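Local coordinates for protein amino acid amide racemase (Ochrobactrum anthropi, PDB 6GIO) that belongs to the class-III aminotransferase family of fold-type I enzymes and binds pyridoxal-5'-phosphate in a two-subunit assembly, at residues 45-50 with 402-407; 384-389 with 394-399. All coordinates share one frame; numbering follows the deposited sequence.

Contact 1 (45-50 with 402-407); sequences LDLSGS and LTLTEP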
loop_
_atom_site.group_PDB
_atom_site.type_symbol
_atom_site.label_atom_id
_atom_site.label_comp_id
_atom_site.label_asym_id
_atom_site.label_seq_id
_atom_site.Cartn_x
_atom_site.Cartn_y
_atom_site.Cartn_z
ATOM N N LEU C 45 -3.865 -16.021 -23.163
ATOM C CA LEU C 45 -5.200 -15.726 -22.639
ATOM C C LEU C 45 -5.143 -15.632 -21.106
ATOM O O LEU C 45 -4.699 -16.554 -20.446
ATOM C CB LEU C 45 -6.207 -16.787 -23.099
ATOM C CG LEU C 45 -7.634 -16.593 -22.547
ATOM C CD1 LEU C 45 -8.231 -15.234 -22.893
ATOM C CD2 LEU C 45 -8.580 -17.691 -23.024
ATOM N N ASP C 46 -5.603 -14.516 -20.538
ATOM C CA ASP C 46 -5.472 -14.331 -19.112
ATOM C C ASP C 46 -6.714 -14.769 -18.375
ATOM O O ASP C 46 -7.680 -14.032 -18.274
ATOM C CB ASP C 46 -5.105 -12.896 -18.713
ATOM C CG ASP C 46 -4.784 -12.780 -17.189
ATOM O OD1 ASP C 46 -4.246 -13.779 -16.635
ATOM O OD2 ASP C 46 -5.071 -11.716 -16.563
ATOM N N LEU C 47 -6.631 -15.956 -17.785
ATOM C CA LEU C 47 -7.689 -16.446 -16.898
ATOM C C LEU C 47 -7.415 -16.129 -15.423
ATOM O O LEU C 47 -8.260 -16.367 -14.563
ATOM C CB LEU C 47 -7.827 -17.937 -17.098
ATOM C CG LEU C 47 -8.041 -18.363 -18.551
ATOM C CD1 LEU C 47 -7.964 -19.880 -18.676
ATOM C CD2 LEU C 47 -9.376 -17.832 -19.044
ATOM N N SER C 48 -6.243 -15.576 -15.145
ATOM C CA SER C 48 -5.886 -15.129 -13.807
ATOM C C SER C 48 -6.383 -13.747 -13.395
ATOM O O SER C 48 -6.492 -13.498 -12.202
ATOM C CB SER C 48 -4.367 -15.185 -13.623
ATOM O OG SER C 48 -3.716 -14.064 -14.169
ATOM N N GLY C 49 -6.659 -12.860 -14.361
ATOM C CA GLY C 49 -6.929 -11.451 -14.085
ATOM C C GLY C 49 -5.872 -10.787 -13.191
ATOM O O GLY C 49 -6.198 -9.856 -12.415
ATOM N N SER C 50 -4.612 -11.242 -13.314
ATOM C CA SER C 50 -3.523 -10.856 -12.425
ATOM C C SER C 50 -3.968 -10.989 -10.940
ATOM O O SER C 50 -3.549 -10.204 -10.094
ATOM C CB SER C 50 -2.991 -9.448 -12.756
ATOM O OG SER C 50 -2.211 -9.423 -13.954
ATOM N N LEU C 402 -13.614 -9.539 -16.400
ATOM C CA LEU C 402 -15.043 -9.595 -16.566
ATOM C C LEU C 402 -15.432 -9.422 -18.036
ATOM O O LEU C 402 -16.565 -9.698 -18.432
ATOM C CB LEU C 402 -15.684 -8.479 -15.735
ATOM C CG LEU C 402 -15.497 -8.599 -14.214
ATOM C CD1 LEU C 402 -16.485 -7.699 -13.458
ATOM C CD2 LEU C 402 -15.673 -10.020 -13.751
ATOM N N THR C 403 -14.476 -8.951 -18.831
ATOM C CA THR C 403 -14.666 -8.760 -20.253
ATOM C C THR C 403 -14.369 -10.008 -21.072
ATOM O O THR C 403 -14.327 -9.942 -22.300
ATOM C CB THR C 403 -13.739 -7.626 -20.737
ATOM O OG1 THR C 403 -12.423 -7.865 -20.243
ATOM C CG2 THR C 403 -14.250 -6.266 -20.190
ATOM N N LEU C 404 -14.176 -11.138 -20.403
ATOM C CA LEU C 404 -13.931 -12.401 -21.077
ATOM C C LEU C 404 -15.033 -12.684 -22.124
ATOM O O LEU C 404 -16.237 -12.595 -21.828
ATOM C CB LEU C 404 -13.838 -13.536 -20.058
ATOM C CG LEU C 404 -13.331 -14.883 -20.592
ATOM C CD1 LEU C 404 -11.846 -14.848 -20.938
ATOM C CD2 LEU C 404 -13.640 -15.994 -19.599
ATOM N N THR C 405 -14.620 -13.011 -23.350
ATOM C CA THR C 405 -15.615 -13.267 -24.440
ATOM C C THR C 405 -16.036 -14.735 -24.504
ATOM O O THR C 405 -15.371 -15.619 -23.941
ATOM C CB THR C 405 -15.096 -12.826 -25.826
ATOM O OG1 THR C 405 -14.006 -13.655 -26.230
ATOM C CG2 THR C 405 -14.646 -11.391 -25.786
ATOM N N GLU C 406 -17.140 -15.006 -25.193
ATOM C CA GLU C 406 -17.574 -16.400 -25.365
ATOM C C GLU C 406 -16.598 -17.261 -26.172
ATOM O O GLU C 406 -16.332 -18.378 -25.781
ATOM C CB GLU C 406 -19.018 -16.487 -25.832
ATOM C CG GLU C 406 -19.957 -16.035 -24.712
ATOM C CD GLU C 406 -21.437 -16.050 -25.072
ATOM O OE1 GLU C 406 -21.918 -17.054 -25.625
ATOM O OE2 GLU C 406 -22.130 -15.062 -24.745
ATOM N N PRO C 407 -15.989 -16.726 -27.237
ATOM C CA PRO C 407 -14.925 -17.508 -27.887
ATOM C C PRO C 407 -13.749 -17.808 -26.988
ATOM O O PRO C 407 -13.123 -18.862 -27.122
ATOM C CB PRO C 407 -14.483 -16.610 -29.044
ATOM C CG PRO C 407 -15.731 -15.828 -29.368
ATOM C CD PRO C 407 -16.413 -15.578 -28.062
#
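Leu-404 meets Leu-45 and Leu-47 through one methyl group: its CD1 lies 4.1 Å from Leu-45 CD1, and the same carbon is 4.3 Å from Leu-47 CD2. The side chains of Leu-45 and Leu-404 meet nearly perpendicular and touch through their terminal methyls. Leu-404 carries its CG opposite the backbone N (chi1 -169°), which stretches the branch across from the loop to the strand end. Glu-408, Glu-411 and Ala-412 of helix 406-424 continue the cover over the two leucines of 45-50. The two segments are 352 residues apart, and they bring strand 43-46 and the residue after it, from the N-terminal part of the chain, against the loop that leads into helix 406-424, from its C-terminal part, much as the two ends of the chain combine in the smaller domain of fold-type I enzymes. Beyond Leu-47 the chain turns away from 402-407 and is held by polar bonds of its own. Ser-48 OG donates to the syn lone pair of Asp-46 OD1 at a short 2.5 Å. Ser-48 N, 3.1 Å from the same Asp-46 OD1, comes from above the carboxylate plane and closes an Asx turn. Tyr-58 binds Asp-46 OD2, while Tyr-82 of the second subunit binds Ser-48 OG. On the other segment the packing gives way to solvent: Thr-405, partly exposed, is the N-cap of helix 406-424: its OG1 caps a backbone N just beyond Pro-407 while its own N donates to Glu-408 OE1, consistent with a capping box. Glu-406 reaches Arg-324 in a salt bridge, and Pro-407 is exposed.

Contact 2 (384-389 with 394-399); sequences AAFTYV and NVLEFM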
loop_
_atom_site.group_PDB
_atom_site.type_symbol
_atom_site.label_atom_id
_atom_site.label_comp_id
_atom_site.label_asym_id
_atom_site.label_seq_id
_atom_site.Cartn_x
_atom_site.Cartn_y
_atom_site.Cartn_z
ATOM N N ALA C 384 -2.574 -20.252 -21.981
ATOM C CA ALA C 384 -3.446 -19.707 -20.923
ATOM C C ALA C 384 -2.706 -19.555 -19.599
ATOM O O ALA C 384 -1.916 -20.442 -19.201
ATOM C CB ALA C 384 -4.669 -20.564 -20.728
ATOM N N ALA C 385 -2.967 -18.423 -18.931
ATOM C CA ALA C 385 -2.372 -18.111 -17.641
ATOM C C ALA C 385 -3.384 -18.315 -16.507
ATOM O O ALA C 385 -4.427 -17.621 -16.449
ATOM C CB ALA C 385 -1.840 -16.684 -17.621
ATOM N N PHE C 386 -3.077 -19.234 -15.588
ATOM C CA PHE C 386 -3.939 -19.378 -14.396
ATOM C C PHE C 386 -3.114 -19.816 -13.215
ATOM O O PHE C 386 -1.882 -19.933 -13.327
ATOM C CB PHE C 386 -5.182 -20.263 -14.664
ATOM C CG PHE C 386 -4.880 -21.595 -15.312
ATOM C CD1 PHE C 386 -4.601 -21.680 -16.682
ATOM C CD2 PHE C 386 -4.929 -22.773 -14.571
ATOM C CE1 PHE C 386 -4.331 -22.899 -17.288
ATOM C CE2 PHE C 386 -4.657 -24.003 -15.172
ATOM C CZ PHE C 386 -4.347 -24.062 -16.525
ATOM N N THR C 387 -3.776 -20.032 -12.072
ATOM C CA THR C 387 -3.065 -20.288 -10.806
ATOM C C THR C 387 -3.756 -21.380 -10.038
ATOM O O THR C 387 -4.756 -21.902 -10.493
ATOM C CB THR C 387 -3.013 -19.028 -9.935
ATOM O OG1 THR C 387 -4.345 -18.645 -9.576
ATOM C CG2 THR C 387 -2.364 -17.893 -10.690
ATOM N N TYR C 388 -3.223 -21.738 -8.871
ATOM C CA TYR C 388 -4.002 -22.523 -7.924
ATOM C C TYR C 388 -4.037 -21.932 -6.512
ATOM O O TYR C 388 -3.158 -21.175 -6.096
ATOM C CB TYR C 388 -3.512 -23.955 -7.845
ATOM C CG TYR C 388 -2.061 -24.105 -7.484
ATOM C CD1 TYR C 388 -1.629 -24.094 -6.168
ATOM C CD2 TYR C 388 -1.122 -24.279 -8.483
ATOM C CE1 TYR C 388 -0.284 -24.263 -5.854
ATOM C CE2 TYR C 388 0.203 -24.449 -8.189
ATOM C CZ TYR C 388 0.624 -24.444 -6.887
ATOM O OH TYR C 388 1.970 -24.621 -6.680
ATOM N N VAL C 389 -5.067 -22.323 -5.788
ATOM C CA VAL C 389 -5.262 -21.888 -4.428
ATOM C C VAL C 389 -5.620 -23.085 -3.586
ATOM O O VAL C 389 -5.534 -24.229 -4.049
ATOM C CB VAL C 389 -6.356 -20.797 -4.355
ATOM C CG1 VAL C 389 -5.882 -19.577 -5.142
ATOM C CG2 VAL C 389 -7.710 -21.301 -4.847
ATOM N N ASN C 394 -4.438 -27.457 -4.357
ATOM C CA ASN C 394 -5.027 -28.343 -5.353
ATOM C C ASN C 394 -6.268 -27.764 -6.074
ATOM O O ASN C 394 -6.954 -28.492 -6.773
ATOM C CB ASN C 394 -5.425 -29.618 -4.645
ATOM C CG ASN C 394 -6.612 -29.408 -3.752
ATOM O OD1 ASN C 394 -6.577 -28.532 -2.866
ATOM N ND2 ASN C 394 -7.677 -30.194 -3.974
ATOM N N VAL C 395 -6.597 -26.485 -5.861
ATOM C CA VAL C 395 -7.763 -25.865 -6.498
ATOM C C VAL C 395 -7.251 -24.901 -7.582
ATOM O O VAL C 395 -6.642 -23.870 -7.258
ATOM C CB VAL C 395 -8.642 -25.049 -5.498
ATOM C CG1 VAL C 395 -9.914 -24.592 -6.183
ATOM C CG2 VAL C 395 -9.030 -25.841 -4.279
ATOM N N LEU C 396 -7.496 -25.234 -8.859
ATOM C CA LEU C 396 -7.226 -24.337 -9.950
ATOM C C LEU C 396 -8.135 -23.142 -9.766
ATOM O O LEU C 396 -9.329 -23.299 -9.514
ATOM C CB LEU C 396 -7.498 -24.993 -11.300
ATOM C CG LEU C 396 -6.752 -26.283 -11.628
ATOM C CD1 LEU C 396 -7.115 -26.719 -13.017
ATOM C CD2 LEU C 396 -5.268 -26.140 -11.439
ATOM N N GLU C 397 -7.553 -21.950 -9.885
ATOM C CA GLU C 397 -8.283 -20.682 -9.765
ATOM C C GLU C 397 -8.452 -19.998 -11.137
ATOM O O GLU C 397 -7.470 -19.844 -11.898
ATOM C CB GLU C 397 -7.524 -19.717 -8.831
ATOM C CG GLU C 397 -8.116 -18.314 -8.850
ATOM C CD GLU C 397 -7.586 -17.422 -7.750
ATOM O OE1 GLU C 397 -6.719 -16.579 -7.998
ATOM O OE2 GLU C 397 -8.072 -17.540 -6.632
ATOM N N PHE C 398 -9.688 -19.605 -11.434
ATOM C CA PHE C 398 -10.022 -18.854 -12.653
ATOM C C PHE C 398 -10.734 -17.573 -12.244
ATOM O O PHE C 398 -11.883 -17.594 -11.740
ATOM C CB PHE C 398 -10.875 -19.685 -13.617
ATOM C CG PHE C 398 -10.193 -20.955 -14.069
ATOM C CD1 PHE C 398 -9.147 -20.916 -14.963
ATOM C CD2 PHE C 398 -10.559 -22.166 -13.552
ATOM C CE1 PHE C 398 -8.469 -22.079 -15.353
ATOM C CE2 PHE C 398 -9.897 -23.332 -13.941
ATOM C CZ PHE C 398 -8.851 -23.295 -14.846
ATOM N N MET C 399 -10.020 -16.468 -12.423
ATOM C CA MET C 399 -10.496 -15.127 -12.076
ATOM C C MET C 399 -10.299 -14.239 -13.283
ATOM O O MET C 399 -9.589 -13.259 -13.211
ATOM C CB MET C 399 -9.661 -14.587 -10.897
ATOM C CG MET C 399 -9.930 -15.347 -9.602
ATOM S SD MET C 399 -11.493 -14.836 -8.848
ATOM C CE MET C 399 -11.101 -13.188 -8.314
HETATM O O HOH W 1 -5.825 -17.730 -11.884
#
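An antiparallel beta hairpin pairs Thr-387 with Glu-397 and Val-389 with Val-395 as hydrogen-bonded pairs, with Tyr-388 and Leu-396 the non-hydrogen-bonded pair between them. Glu-397 N donates almost straight to Thr-387 O (2.9 Å). Val-389 N reaches Val-395 O at 2.7 Å, and Val-395 N returns a bond to Val-389 O at 3.1 Å. On the face of Thr-387, Val-389 and Glu-397, Thr-387 OG1, set between its own backbone N and carbonyl carbon (chi1 63°), lies 3.4 Å from Glu-397 CB. A water bridges Thr-387 OG1 and Glu-397 O. The extended Glu-397 side chain passes across Val-389, Val-389 CG1 lying 3.3 Å from Glu-397 OE2, and its OE1 forms a salt bridge with Lys-241, a residue of the pyridoxal-5'-phosphate pocket. Phe-386 and Phe-398 run alongside each other in the same direction, their planes inclined at 37°. Phe-398 CE1 sits over one face of the Phe-386 ring, toward its rim, 3.6 Å from Phe-386 CG. Strand 352-357 continues the pairing beyond 395-398, making this a hairpin in the middle of a mixed beta sheet.

Both contacts are buried and serve the same mixed sheet, yet they differ in kind. Contact 2 joins neighbouring strands by backbone bonds and buries 454 Å² between its segments; contact 1 buries only 92 Å² and is purely apolar across its segments, pressing the end of an inner strand, and the turn after it, against the loop that leads into helix 406-424. They meet directly: strand 43-46 runs parallel to strand 384-389, Leu-45 O lies 3.0 Å from Ala-385 N, and Leu-47 O lies 2.8 Å from Met-399 N, both probable hydrogen bonds. Contact 1 shades into partly exposed residues at the helix start, whereas contact 2 carries a charged side chain toward the pyridoxal-5'-phosphate pocket. Both touch the second subunit.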